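Local coordinates for protein alpha-1,3-glucanase (Paenibacillus glycanilyticus, PDB 6K0P) that hydrolyses the alpha-1,3-glucosidic bonds of alpha-1,3-glucan as a glycoside hydrolase of family 87, and is seen here with nigerose bound, at residues 72-77 / 238-243; 171-176 / 322-327; 429-434 / 506-511; 492-497 / 561-566. The protein carries 1 engineered substitution. One frame throughout, in Å; residues are numbered along the deposited sequence.

Interaction 1: 72-77 / 238-243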
loop_
_atom_site.group_PDB
_atom_site.type_symbol
_atom_site.label_atom_id
_atom_site.label_comp_id
_atom_site.label_asym_id
_atom_site.label_seq_id
_atom_site.Cartn_x
_atom_site.Cartn_y
_atom_site.Cartn_z
ATOM N N ALA A 72 -14.125 19.525 -7.273
ATOM C CA ALA A 72 -12.993 18.859 -7.911
ATOM C C ALA A 72 -12.659 19.487 -9.255
ATOM O O ALA A 72 -13.552 19.799 -10.042
ATOM C CB ALA A 72 -13.282 17.364 -8.119
ATOM N N ASN A 73 -11.354 19.637 -9.517
ATOM C CA ASN A 73 -10.837 19.934 -10.849
ATOM C C ASN A 73 -9.916 18.841 -11.376
ATOM O O ASN A 73 -9.383 18.979 -12.486
ATOM C CB ASN A 73 -10.092 21.284 -10.892
ATOM C CG ASN A 73 -8.960 21.381 -9.865
ATOM O OD1 ASN A 73 -8.591 20.406 -9.242
ATOM N ND2 ASN A 73 -8.413 22.584 -9.687
ATOM N N ALA A 74 -9.695 17.769 -10.617
ATOM C CA ALA A 74 -8.720 16.760 -11.000
ATOM C C ALA A 74 -9.229 15.389 -10.602
ATOM O O ALA A 74 -9.977 15.245 -9.629
ATOM C CB ALA A 74 -7.368 17.029 -10.335
ATOM N N PHE A 75 -8.800 14.379 -11.358
ATOM C CA PHE A 75 -9.420 13.059 -11.292
ATOM C C PHE A 75 -8.383 11.979 -11.529
ATOM O O PHE A 75 -7.490 12.138 -12.371
ATOM C CB PHE A 75 -10.532 12.934 -12.344
ATOM C CG PHE A 75 -11.598 13.979 -12.195
ATOM C CD1 PHE A 75 -12.655 13.779 -11.322
ATOM C CD2 PHE A 75 -11.501 15.187 -12.866
ATOM C CE1 PHE A 75 -13.614 14.753 -11.145
ATOM C CE2 PHE A 75 -12.452 16.169 -12.677
ATOM C CZ PHE A 75 -13.516 15.947 -11.828
ATOM N N VAL A 76 -8.526 10.862 -10.818
ATOM C CA VAL A 76 -7.755 9.655 -11.103
ATOM C C VAL A 76 -8.736 8.507 -11.305
ATOM O O VAL A 76 -9.560 8.221 -10.425
ATOM C CB VAL A 76 -6.725 9.328 -10.010
ATOM C CG1 VAL A 76 -5.951 8.061 -10.391
ATOM C CG2 VAL A 76 -5.754 10.504 -9.811
ATOM N N LEU A 77 -8.659 7.862 -12.466
ATOM C CA LEU A 77 -9.531 6.743 -12.806
ATOM C C LEU A 77 -8.735 5.444 -12.702
ATOM O O LEU A 77 -7.826 5.204 -13.503
ATOM C CB LEU A 77 -10.058 6.916 -14.230
ATOM C CG LEU A 77 -11.145 5.927 -14.635
ATOM C CD1 LEU A 77 -12.475 6.323 -13.979
ATOM C CD2 LEU A 77 -11.251 5.910 -16.151
ATOM N N GLY A 238 3.899 21.330 -6.250
ATOM C CA GLY A 238 2.762 20.506 -5.917
ATOM C C GLY A 238 2.806 19.241 -6.753
ATOM O O GLY A 238 3.267 19.256 -7.898
ATOM N N PRO A 239 2.337 18.117 -6.195
ATOM C CA PRO A 239 2.499 16.833 -6.903
ATOM C C PRO A 239 1.726 16.722 -8.212
ATOM O O PRO A 239 2.140 15.949 -9.087
ATOM C CB PRO A 239 2.047 15.784 -5.871
ATOM C CG PRO A 239 1.202 16.536 -4.896
ATOM C CD PRO A 239 1.775 17.945 -4.845
ATOM N N TRP A 240 0.618 17.446 -8.378
ATOM C CA TRP A 240 -0.070 17.458 -9.669
ATOM C C TRP A 240 0.670 18.275 -10.717
ATOM O O TRP A 240 0.323 18.194 -11.902
ATOM C CB TRP A 240 -1.494 18.008 -9.511
ATOM C CG TRP A 240 -2.510 16.968 -9.117
ATOM C CD1 TRP A 240 -2.918 16.651 -7.847
ATOM C CD2 TRP A 240 -3.246 16.108 -10.000
ATOM N NE1 TRP A 240 -3.876 15.655 -7.889
ATOM C CE2 TRP A 240 -4.086 15.301 -9.199
ATOM C CE3 TRP A 240 -3.274 15.940 -11.393
ATOM C CZ2 TRP A 240 -4.947 14.341 -9.745
ATOM C CZ3 TRP A 240 -4.130 14.983 -11.930
ATOM C CH2 TRP A 240 -4.954 14.201 -11.108
ATOM N N TYR A 241 1.668 19.066 -10.321
ATOM C CA TYR A 241 2.313 20.002 -11.239
ATOM C C TYR A 241 3.765 19.662 -11.535
ATOM O O TYR A 241 4.151 19.624 -12.704
ATOM C CB TYR A 241 2.220 21.429 -10.686
ATOM C CG TYR A 241 0.805 21.892 -10.490
ATOM C CD1 TYR A 241 -0.019 22.130 -11.580
ATOM C CD2 TYR A 241 0.284 22.064 -9.214
ATOM C CE1 TYR A 241 -1.337 22.552 -11.403
ATOM C CE2 TYR A 241 -1.017 22.479 -9.025
ATOM C CZ TYR A 241 -1.817 22.721 -10.124
ATOM O OH TYR A 241 -3.116 23.134 -9.930
ATOM N N THR A 242 4.590 19.446 -10.512
ATOM C CA THR A 242 5.997 19.106 -10.718
ATOM C C THR A 242 6.087 17.594 -10.839
ATOM O O THR A 242 5.821 16.878 -9.870
ATOM C CB THR A 242 6.836 19.580 -9.537
ATOM O OG1 THR A 242 6.782 21.010 -9.457
ATOM C CG2 THR A 242 8.301 19.137 -9.701
ATOM N N LYS A 243 6.461 17.109 -12.022
ATOM C CA LYS A 243 6.540 15.680 -12.306
ATOM C C LYS A 243 7.972 15.330 -12.675
ATOM O O LYS A 243 8.476 15.785 -13.709
ATOM C CB LYS A 243 5.614 15.319 -13.471
ATOM C CG LYS A 243 4.151 15.663 -13.202
ATOM C CD LYS A 243 3.306 15.479 -14.462
ATOM C CE LYS A 243 1.854 15.880 -14.226
ATOM N NZ LYS A 243 1.026 15.533 -15.421
#

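Interaction 2: 171-176 / 322-327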
loop_
_atom_site.group_PDB
_atom_site.type_symbol
_atom_site.label_atom_id
_atom_site.label_comp_id
_atom_site.label_asym_id
_atom_site.label_seq_id
_atom_site.Cartn_x
_atom_site.Cartn_y
_atom_site.Cartn_z
ATOM N N GLU A 171 -10.843 8.839 -8.077
ATOM C CA GLU A 171 -10.399 9.852 -7.125
ATOM C C GLU A 171 -10.851 11.196 -7.654
ATOM O O GLU A 171 -10.751 11.456 -8.857
ATOM C CB GLU A 171 -8.873 9.935 -7.034
ATOM C CG GLU A 171 -8.173 8.726 -6.508
ATOM C CD GLU A 171 -6.665 8.931 -6.459
ATOM O OE1 GLU A 171 -6.209 10.087 -6.340
ATOM O OE2 GLU A 171 -5.924 7.942 -6.536
ATOM N N THR A 172 -11.337 12.056 -6.764
ATOM C CA THR A 172 -11.635 13.443 -7.116
ATOM C C THR A 172 -10.887 14.374 -6.171
ATOM O O THR A 172 -10.739 14.075 -4.986
ATOM C CB THR A 172 -13.148 13.732 -7.102
ATOM O OG1 THR A 172 -13.623 13.840 -5.753
ATOM C CG2 THR A 172 -13.903 12.613 -7.810
ATOM N N GLU A 173 -10.381 15.487 -6.703
ATOM C CA GLU A 173 -9.567 16.391 -5.901
ATOM C C GLU A 173 -9.730 17.809 -6.425
ATOM O O GLU A 173 -9.829 18.030 -7.637
ATOM C CB GLU A 173 -8.087 15.971 -5.951
ATOM C CG GLU A 173 -7.205 16.679 -4.931
ATOM C CD GLU A 173 -5.782 16.142 -4.894
ATOM O OE1 GLU A 173 -5.533 15.047 -5.447
ATOM O OE2 GLU A 173 -4.916 16.826 -4.316
ATOM N N ASN A 174 -9.752 18.772 -5.501
ATOM C CA ASN A 174 -9.698 20.191 -5.844
ATOM C C ASN A 174 -8.258 20.649 -5.620
ATOM O O ASN A 174 -7.847 20.928 -4.489
ATOM C CB ASN A 174 -10.680 20.984 -4.992
ATOM C CG ASN A 174 -10.740 22.437 -5.392
ATOM O OD1 ASN A 174 -10.173 22.829 -6.412
ATOM N ND2 ASN A 174 -11.441 23.248 -4.599
ATOM N N VAL A 175 -7.494 20.715 -6.697
ATOM C CA VAL A 175 -6.069 21.015 -6.628
ATOM C C VAL A 175 -5.873 22.524 -6.707
ATOM O O VAL A 175 -6.371 23.183 -7.631
ATOM C CB VAL A 175 -5.323 20.304 -7.766
ATOM C CG1 VAL A 175 -3.819 20.514 -7.631
ATOM C CG2 VAL A 175 -5.651 18.809 -7.735
ATOM N N ALA A 176 -5.142 23.072 -5.729
ATOM C CA ALA A 176 -4.815 24.487 -5.731
ATOM C C ALA A 176 -3.916 24.813 -6.922
ATOM O O ALA A 176 -3.276 23.926 -7.495
ATOM C CB ALA A 176 -4.067 24.823 -4.443
ATOM N N ASN A 322 2.134 12.872 4.512
ATOM C CA ASN A 322 1.235 13.392 3.465
ATOM C C ASN A 322 1.572 12.868 2.070
ATOM O O ASN A 322 1.250 13.516 1.070
ATOM C CB ASN A 322 1.169 14.926 3.454
ATOM C CG ASN A 322 0.683 15.500 4.763
ATOM O OD1 ASN A 322 0.034 14.822 5.564
ATOM N ND2 ASN A 322 0.991 16.772 4.985
ATOM N N ASN A 323 2.196 11.697 1.976
ATOM C CA ASN A 323 2.627 11.171 0.691
ATOM C C ASN A 323 1.586 10.222 0.109
ATOM O O ASN A 323 0.733 9.680 0.819
ATOM C CB ASN A 323 3.967 10.443 0.822
ATOM C CG ASN A 323 5.064 11.351 1.346
ATOM O OD1 ASN A 323 5.362 12.373 0.748
ATOM N ND2 ASN A 323 5.654 10.990 2.483
ATOM N N ARG A 324 1.690 10.015 -1.205
ATOM C CA ARG A 324 0.866 9.061 -1.943
ATOM C C ARG A 324 1.808 8.090 -2.624
ATOM O O ARG A 324 2.679 8.511 -3.392
ATOM C CB ARG A 324 0.029 9.762 -3.016
ATOM C CG ARG A 324 -0.582 11.050 -2.565
ATOM C CD ARG A 324 -1.275 11.772 -3.706
ATOM N NE ARG A 324 -1.620 13.104 -3.249
ATOM C CZ ARG A 324 -2.559 13.867 -3.784
ATOM N NH1 ARG A 324 -3.249 13.434 -4.829
ATOM N NH2 ARG A 324 -2.801 15.070 -3.267
ATOM N N ILE A 325 1.641 6.803 -2.343
ATOM C CA ILE A 325 2.488 5.751 -2.891
ATOM C C ILE A 325 1.557 4.832 -3.662
ATOM O O ILE A 325 0.755 4.120 -3.054
ATOM C CB ILE A 325 3.194 4.969 -1.780
ATOM C CG1 ILE A 325 3.932 5.923 -0.843
ATOM C CG2 ILE A 325 4.130 3.926 -2.381
ATOM C CD1 ILE A 325 4.283 5.283 0.488
ATOM N N LYS A 326 1.640 4.843 -4.987
ATOM C CA LYS A 326 0.682 4.077 -5.771
ATOM C C LYS A 326 1.373 3.240 -6.833
ATOM O O LYS A 326 2.326 3.689 -7.477
ATOM C CB LYS A 326 -0.379 4.981 -6.417
ATOM C CG LYS A 326 -1.378 5.578 -5.412
ATOM C CD LYS A 326 -2.534 6.299 -6.125
ATOM C CE LYS A 326 -2.236 7.769 -6.320
ATOM N NZ LYS A 326 -3.295 8.405 -7.159
ATOM N N ASN A 327 0.884 2.009 -7.007
ATOM C CA ASN A 327 1.269 1.174 -8.136
ATOM C C ASN A 327 2.784 0.955 -8.172
ATOM O O ASN A 327 3.467 1.245 -9.154
ATOM C CB ASN A 327 0.697 1.745 -9.440
ATOM C CG ASN A 327 -0.763 2.122 -9.298
ATOM O OD1 ASN A 327 -1.575 1.314 -8.835
ATOM N ND2 ASN A 327 -1.099 3.366 -9.641
HETATM O O HOH W 1 -3.529 11.154 -6.565
#

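Interaction 3: 429-434 / 506-511. With ACY (acetic acid), chain L.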
loop_
_atom_site.group_PDB
_atom_site.type_symbol
_atom_site.label_atom_id
_atom_site.label_comp_id
_atom_site.label_asym_id
_atom_site.label_seq_id
_atom_site.Cartn_x
_atom_site.Cartn_y
_atom_site.Cartn_z
ATOM N N ASP A 429 10.860 -6.004 24.773
ATOM C CA ASP A 429 10.201 -5.969 26.076
ATOM C C ASP A 429 9.166 -4.862 26.219
ATOM O O ASP A 429 8.519 -4.776 27.274
ATOM C CB ASP A 429 11.244 -5.864 27.191
ATOM C CG ASP A 429 11.966 -7.175 27.422
ATOM O OD1 ASP A 429 11.618 -8.180 26.762
ATOM O OD2 ASP A 429 12.884 -7.197 28.266
ATOM N N GLN A 430 8.987 -4.018 25.210
ATOM C CA GLN A 430 7.961 -2.988 25.237
ATOM C C GLN A 430 6.976 -3.238 24.102
ATOM O O GLN A 430 7.346 -3.770 23.047
ATOM C CB GLN A 430 8.584 -1.578 25.149
ATOM C CG GLN A 430 9.505 -1.279 26.333
ATOM C CD GLN A 430 10.029 0.153 26.371
ATOM O OE1 GLN A 430 9.811 0.940 25.453
ATOM N NE2 GLN A 430 10.724 0.494 27.449
ATOM N N ASP A 431 5.722 -2.849 24.332
ATOM C CA ASP A 431 4.630 -3.236 23.444
ATOM C C ASP A 431 4.828 -2.758 22.009
ATOM O O ASP A 431 5.262 -1.628 21.748
ATOM C CB ASP A 431 3.311 -2.651 23.943
ATOM C CG ASP A 431 2.638 -3.516 24.979
ATOM O OD1 ASP A 431 2.991 -4.711 25.115
ATOM O OD2 ASP A 431 1.748 -2.986 25.659
ATOM N N THR A 432 4.461 -3.635 21.080
ATOM C CA THR A 432 4.136 -3.262 19.713
ATOM C C THR A 432 2.624 -3.125 19.686
ATOM O O THR A 432 1.908 -4.076 20.022
ATOM C CB THR A 432 4.602 -4.362 18.766
ATOM O OG1 THR A 432 6.031 -4.479 18.846
ATOM C CG2 THR A 432 4.181 -4.057 17.327
ATOM N N VAL A 433 2.139 -1.937 19.338
ATOM C CA VAL A 433 0.741 -1.575 19.532
ATOM C C VAL A 433 0.088 -1.336 18.181
ATOM O O VAL A 433 0.597 -0.554 17.366
ATOM C CB VAL A 433 0.596 -0.327 20.419
ATOM C CG1 VAL A 433 -0.883 0.064 20.550
ATOM C CG2 VAL A 433 1.231 -0.556 21.780
ATOM N N ILE A 434 -1.034 -2.006 17.954
ATOM C CA ILE A 434 -1.950 -1.697 16.865
ATOM C C ILE A 434 -3.184 -1.101 17.533
ATOM O O ILE A 434 -3.867 -1.778 18.307
ATOM C CB ILE A 434 -2.298 -2.946 16.038
ATOM C CG1 ILE A 434 -1.108 -3.381 15.160
ATOM C CG2 ILE A 434 -3.516 -2.666 15.152
ATOM C CD1 ILE A 434 0.043 -4.040 15.893
ATOM N N ASN A 506 2.044 -12.002 26.676
ATOM C CA ASN A 506 1.476 -10.648 26.632
ATOM C C ASN A 506 0.931 -10.302 25.248
ATOM O O ASN A 506 1.294 -9.284 24.653
ATOM C CB ASN A 506 2.477 -9.589 27.097
ATOM C CG ASN A 506 2.846 -9.732 28.553
ATOM O OD1 ASN A 506 2.146 -10.399 29.320
ATOM N ND2 ASN A 506 3.943 -9.093 28.947
ATOM N N ILE A 507 0.070 -11.172 24.732
ATOM C CA ILE A 507 -0.663 -10.937 23.489
ATOM C C ILE A 507 -2.092 -10.617 23.893
ATOM O O ILE A 507 -2.798 -11.486 24.417
ATOM C CB ILE A 507 -0.634 -12.163 22.569
ATOM C CG1 ILE A 507 0.773 -12.768 22.477
ATOM C CG2 ILE A 507 -1.227 -11.821 21.190
ATOM C CD1 ILE A 507 1.813 -11.852 21.845
ATOM N N ARG A 508 -2.531 -9.381 23.669
ATOM C CA ARG A 508 -3.841 -8.952 24.136
ATOM C C ARG A 508 -4.611 -8.298 23.003
ATOM O O ARG A 508 -4.034 -7.563 22.195
ATOM C CB ARG A 508 -3.725 -7.965 25.293
ATOM C CG ARG A 508 -2.926 -8.496 26.477
ATOM C CD ARG A 508 -1.472 -8.080 26.365
ATOM N NE ARG A 508 -1.319 -6.658 26.650
ATOM C CZ ARG A 508 -0.296 -5.913 26.242
ATOM N NH1 ARG A 508 0.676 -6.448 25.512
ATOM N NH2 ARG A 508 -0.251 -4.628 26.572
ATOM N N VAL A 509 -5.915 -8.569 22.968
ATOM C CA VAL A 509 -6.831 -8.084 21.939
ATOM C C VAL A 509 -7.995 -7.422 22.664
ATOM O O VAL A 509 -8.620 -8.054 23.523
ATOM C CB VAL A 509 -7.332 -9.247 21.064
ATOM C CG1 VAL A 509 -8.194 -8.743 19.923
ATOM C CG2 VAL A 509 -6.150 -10.075 20.526
ATOM N N GLU A 510 -8.284 -6.158 22.337
ATOM C CA GLU A 510 -9.289 -5.388 23.071
ATOM C C GLU A 510 -10.139 -4.566 22.110
ATOM O O GLU A 510 -9.597 -3.867 21.249
ATOM C CB GLU A 510 -8.615 -4.421 24.056
ATOM C CG GLU A 510 -7.618 -5.063 25.014
ATOM C CD GLU A 510 -6.868 -4.040 25.857
ATOM O OE1 GLU A 510 -6.916 -2.829 25.529
ATOM O OE2 GLU A 510 -6.219 -4.453 26.844
ATOM N N ASN A 511 -11.461 -4.602 22.283
ATOM C CA ASN A 511 -12.386 -3.766 21.509
ATOM C C ASN A 511 -12.237 -4.029 20.006
ATOM O O ASN A 511 -11.819 -3.165 19.232
ATOM C CB ASN A 511 -12.198 -2.270 21.795
ATOM C CG ASN A 511 -12.337 -1.931 23.258
ATOM O OD1 ASN A 511 -13.100 -2.565 23.982
ATOM N ND2 ASN A 511 -11.609 -0.912 23.700
HETATM C C ACY L . 13.531 -3.510 24.848
HETATM O O ACY L . 12.785 -2.516 24.523
HETATM O OXT ACY L . 13.230 -4.693 24.736
HETATM C CH3 ACY L . 14.893 -3.074 25.425
#

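Interaction 4: 492-497 / 561-566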
loop_
_atom_site.group_PDB
_atom_site.type_symbol
_atom_site.label_atom_id
_atom_site.label_comp_id
_atom_site.label_asym_id
_atom_site.label_seq_id
_atom_site.Cartn_x
_atom_site.Cartn_y
_atom_site.Cartn_z
ATOM N N LEU A 492 -8.918 -13.027 13.181
ATOM C CA LEU A 492 -7.619 -13.127 13.836
ATOM C C LEU A 492 -7.107 -14.550 13.678
ATOM O O LEU A 492 -7.849 -15.507 13.915
ATOM C CB LEU A 492 -7.751 -12.793 15.329
ATOM C CG LEU A 492 -8.455 -11.477 15.650
ATOM C CD1 LEU A 492 -8.742 -11.329 17.153
ATOM C CD2 LEU A 492 -7.609 -10.312 15.140
ATOM N N MET A 493 -5.845 -14.692 13.279
ATOM C CA MET A 493 -5.262 -15.997 13.006
ATOM C C MET A 493 -3.949 -16.101 13.774
ATOM O O MET A 493 -3.002 -15.356 13.497
ATOM C CB MET A 493 -5.040 -16.160 11.502
ATOM C CG MET A 493 -4.345 -17.445 11.096
ATOM S SD MET A 493 -4.402 -17.602 9.299
ATOM C CE MET A 493 -2.794 -18.310 8.942
ATOM N N PHE A 494 -3.892 -17.016 14.744
ATOM C CA PHE A 494 -2.717 -17.206 15.586
ATOM C C PHE A 494 -2.015 -18.496 15.178
ATOM O O PHE A 494 -2.673 -19.520 14.960
ATOM C CB PHE A 494 -3.127 -17.335 17.059
ATOM C CG PHE A 494 -3.756 -16.096 17.636
ATOM C CD1 PHE A 494 -5.108 -15.832 17.448
ATOM C CD2 PHE A 494 -3.002 -15.205 18.392
ATOM C CE1 PHE A 494 -5.698 -14.690 17.989
ATOM C CE2 PHE A 494 -3.579 -14.070 18.930
ATOM C CZ PHE A 494 -4.928 -13.813 18.736
ATOM N N GLN A 495 -0.684 -18.461 15.100
ATOM C CA GLN A 495 0.066 -19.614 14.609
ATOM C C GLN A 495 1.473 -19.617 15.191
ATOM O O GLN A 495 2.096 -18.560 15.308
ATOM C CB GLN A 495 0.153 -19.564 13.074
ATOM C CG GLN A 495 0.945 -20.705 12.415
ATOM C CD GLN A 495 1.070 -20.530 10.902
ATOM O OE1 GLN A 495 0.398 -19.680 10.310
ATOM N NE2 GLN A 495 1.932 -21.326 10.275
ATOM N N SER A 496 1.966 -20.810 15.552
ATOM C CA SER A 496 3.341 -21.006 16.015
ATOM C C SER A 496 4.086 -21.899 15.037
ATOM O O SER A 496 3.602 -22.983 14.685
ATOM C CB SER A 496 3.382 -21.677 17.396
ATOM O OG SER A 496 2.929 -20.793 18.399
ATOM N N MET A 497 5.268 -21.454 14.621
ATOM C CA MET A 497 6.154 -22.283 13.818
ATOM C C MET A 497 6.710 -23.422 14.664
ATOM O O MET A 497 7.217 -23.200 15.769
ATOM C CB MET A 497 7.304 -21.416 13.302
ATOM C CG MET A 497 8.429 -22.170 12.618
ATOM S SD MET A 497 9.663 -20.984 12.041
ATOM C CE MET A 497 10.993 -22.062 11.516
ATOM N N PRO A 561 -3.584 -27.572 22.789
ATOM C CA PRO A 561 -3.412 -27.768 24.236
ATOM C C PRO A 561 -2.297 -26.946 24.850
ATOM O O PRO A 561 -2.209 -26.905 26.083
ATOM C CB PRO A 561 -3.113 -29.269 24.349
ATOM C CG PRO A 561 -2.452 -29.613 23.065
ATOM C CD PRO A 561 -3.135 -28.746 22.017
ATOM N N ASN A 562 -1.443 -26.307 24.046
ATOM C CA ASN A 562 -0.355 -25.476 24.545
ATOM C C ASN A 562 -0.688 -23.989 24.505
ATOM O O ASN A 562 0.188 -23.163 24.790
ATOM C CB ASN A 562 0.918 -25.725 23.728
ATOM C CG ASN A 562 1.126 -27.190 23.399
ATOM O OD1 ASN A 562 0.762 -27.662 22.312
ATOM N ND2 ASN A 562 1.724 -27.923 24.336
ATOM N N PHE A 563 -1.921 -23.634 24.141
ATOM C CA PHE A 563 -2.336 -22.250 23.942
ATOM C C PHE A 563 -3.578 -21.992 24.779
ATOM O O PHE A 563 -4.549 -22.752 24.695
ATOM C CB PHE A 563 -2.668 -21.997 22.463
ATOM C CG PHE A 563 -2.842 -20.533 22.118
ATOM C CD1 PHE A 563 -1.752 -19.787 21.713
ATOM C CD2 PHE A 563 -4.086 -19.909 22.193
ATOM C CE1 PHE A 563 -1.890 -18.443 21.377
ATOM C CE2 PHE A 563 -4.223 -18.556 21.857
ATOM C CZ PHE A 563 -3.117 -17.835 21.452
ATOM N N THR A 564 -3.555 -20.928 25.577
ATOM C CA THR A 564 -4.683 -20.578 26.437
ATOM C C THR A 564 -5.375 -19.329 25.907
ATOM O O THR A 564 -4.772 -18.251 25.852
ATOM C CB THR A 564 -4.230 -20.359 27.880
ATOM O OG1 THR A 564 -3.708 -21.588 28.401
ATOM C CG2 THR A 564 -5.404 -19.894 28.730
ATOM N N VAL A 565 -6.635 -19.478 25.520
ATOM C CA VAL A 565 -7.498 -18.350 25.190
ATOM C C VAL A 565 -8.088 -17.841 26.497
ATOM O O VAL A 565 -8.732 -18.601 27.231
ATOM C CB VAL A 565 -8.621 -18.786 24.233
ATOM C CG1 VAL A 565 -9.569 -17.620 23.935
ATOM C CG2 VAL A 565 -8.050 -19.369 22.952
ATOM N N THR A 566 -7.864 -16.571 26.804
ATOM C CA THR A 566 -8.432 -15.944 27.999
ATOM C C THR A 566 -9.547 -14.997 27.576
ATOM O O THR A 566 -9.290 -13.978 26.928
ATOM C CB THR A 566 -7.361 -15.201 28.794
ATOM O OG1 THR A 566 -6.379 -16.140 29.251
ATOM C CG2 THR A 566 -7.982 -14.498 30.003
#

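Interaction 1: 72-77 / 238-243
W240 leaves the wall of the parallel beta-helix and meets A74, F75 and V76 of the antiparallel, strand-built N-terminal domain. It joins two domains of the chain. The turn that carries it begins at G238. The carbonyl O of G238 accepts two backbone bonds, from Y241 N and T242 N, and this closes a tight turn. P239 follows, and its O is hydrogen-bonded to S272 OG. W240 then points its side chain at the strand 74-77. With chi2 at 93° the indole plane stands about perpendicular to the plane through CA, CB and CG, which turns one face to A74. The methyl of A74 lies over one face of the six-membered ring, a CH-pi contact with CB 3.8 Å from the ring centroid and 15° off the normal. N73 and A74 both face E173 in a classic beta bulge. V76 adds a second apolar contact, CG2 to W240 CZ2 at 3.9 Å. At the far rim of the indole, the carbonyl O of F75 lies in the ring plane, 3.5 Å from W240 CH2. The indole NE1 is bonded to E173 OE1, and W302 packs edge-to-face with the ring, so the indole is held from several directions. Y241 OH is hydrogen-bonded to A176 O, just beyond strand 165-173. K243, on the strand 242-243, lies in a glycan pocket, where its NZ makes a weak hydrogen bond to glucose O5.

Interaction 2: 171-176 / 322-327
E171 forms a salt bridge with K326 across the interface between the N-terminal domain and the beta-helix. Its chain is extended beyond CG and comes at the lysine from the opposite direction. K326 bends at chi3 (-92°), which brings NZ to the carboxylate. NZ lies 2.7 Å from E171 OE2, on the syn side and close to the carboxylate plane. OE2 has a second cationic partner, R350. The other oxygen of E171, OE1, takes a bond from a water at 2.9 Å. That water in turn accepts from R324 NH1 and from K326 NZ, so it joins both pairs. Two residues on, with CG anti to the backbone N (chi1 -168°) and the rest extended, the E173 carboxylate reaches the end of R324. The guanidinium is met end-on, one nitrogen to each oxygen. NH1 to E173 OE1 and NH2 to E173 OE2 are both 2.9 Å, the NH2 bond nearly straight. OE1 also accepts from W240 NE1. The carboxylate and guanidinium planes are 31° apart, with the carboxylate at the guanidinium edge. All four charged residues are buried. The paired opposite charges and the water probably offset the cost. P18 and F19 pack on R324, and W302 packs on both R324 and K326. Strand 165-173 sits beside strands 72-80, 20-23 and 55-57 in the antiparallel sheet, while strand 319-326 runs parallel to 297-304 and 343-350 in the beta-helix.

Interaction 3: 429-434 / 506-511
R508 reaches across the surface of the beta-helix to D431. CB and CG leave the strand with CG beside the backbone N. L478 of the strand between packs against this side chain. The chain then bends twice, at chi2 (94°) and at chi3 (73°). These bends in the run through CD and NE turn the guanidinium so that its end meets D431. CZ holds the two terminal nitrogens end-on to the carboxylate. NH1 meets D431 OD1 at 2.9 Å, from above the carboxylate plane. The same NH1 also donates to the backbone O of N506, at 3.0 Å. NH2 meets D431 OD2 at 2.7 Å on the syn side, in a nearly straight bond (175°). All three acceptors lie close to the guanidinium plane, so the group is fixed in rotation by two acceptor residues. The two side chains cross at about a right angle. Upstream of D431, the backbone N of D429 donates to acetate OXT at 2.7 Å. The acetate probably comes from the crystallisation liquor, and it is also bonded to the S395 hydroxyl. Strand 475-485 lies between the two segments and pairs in parallel with both. N506 ND2 bonds to N476 OD1, and N511 ND2 to N481 OD1. Such stacked asparagines at the corners are characteristic of the parallel beta-helix; here the D431-R508 salt bridge spans the intervening strand on the outer face.

Interaction 4: 492-497 / 561-566
F563 and F494 make the contact, each burying more surface here than any other residue of its own segment. Both point their side chains toward the other strand, and the side chains cross at about a right angle. F563 CZ approaches F494 CD2, at 4.0 Å, and this is the nearest approach. The centroids are 5.7 Å apart and the planes are inclined at 52°, so the rings pack obliquely. The contact is purely apolar, and both residues are buried. A539 and L524 touch both phenylalanines. I467 and I522 also pack on F494. This is the hydrophobic filling of the beta-helix, made by residues of successive coils. The next residue, Q495, turns its CB away from F563 and serves a glycan pocket. Its NE2 is hydrogen-bonded to glucose O6, and its OE1 to W466 NE1. One strand thus supplies the core with F494 and the sugar site with Q495. S496 OG is bonded to Y536 N in the loop that precedes strand 537-541. In the fold, strand 490-496 runs between 465-469 and 520-524, all parallel. Strand 563-569, the last of the chain, pairs in parallel with 537-541.

How the interactions relate
Interactions 1 and 2 are two parts of one domain interface, with centres 7 Å apart. Strands 72-80 and 165-173 are sheet neighbours, and V76 O lies 2.7 Å from E171 N, a probable hydrogen bond. Interactions 3 and 4 lie further along the beta-helix, with centres 15 Å apart, and touch by packing: I507 CG2 is 4.0 Å from F494 CE2, and V509 CG1 is 3.8 Å from L492 CD1. The centres of interactions 1 and 4 are about 47 Å apart, on opposite sides of the chain's centre. Each holds a residue of a different glycan pocket. The W240 side chain is about 6 Å from one bound glucose, that of F494 about 12 Å from another.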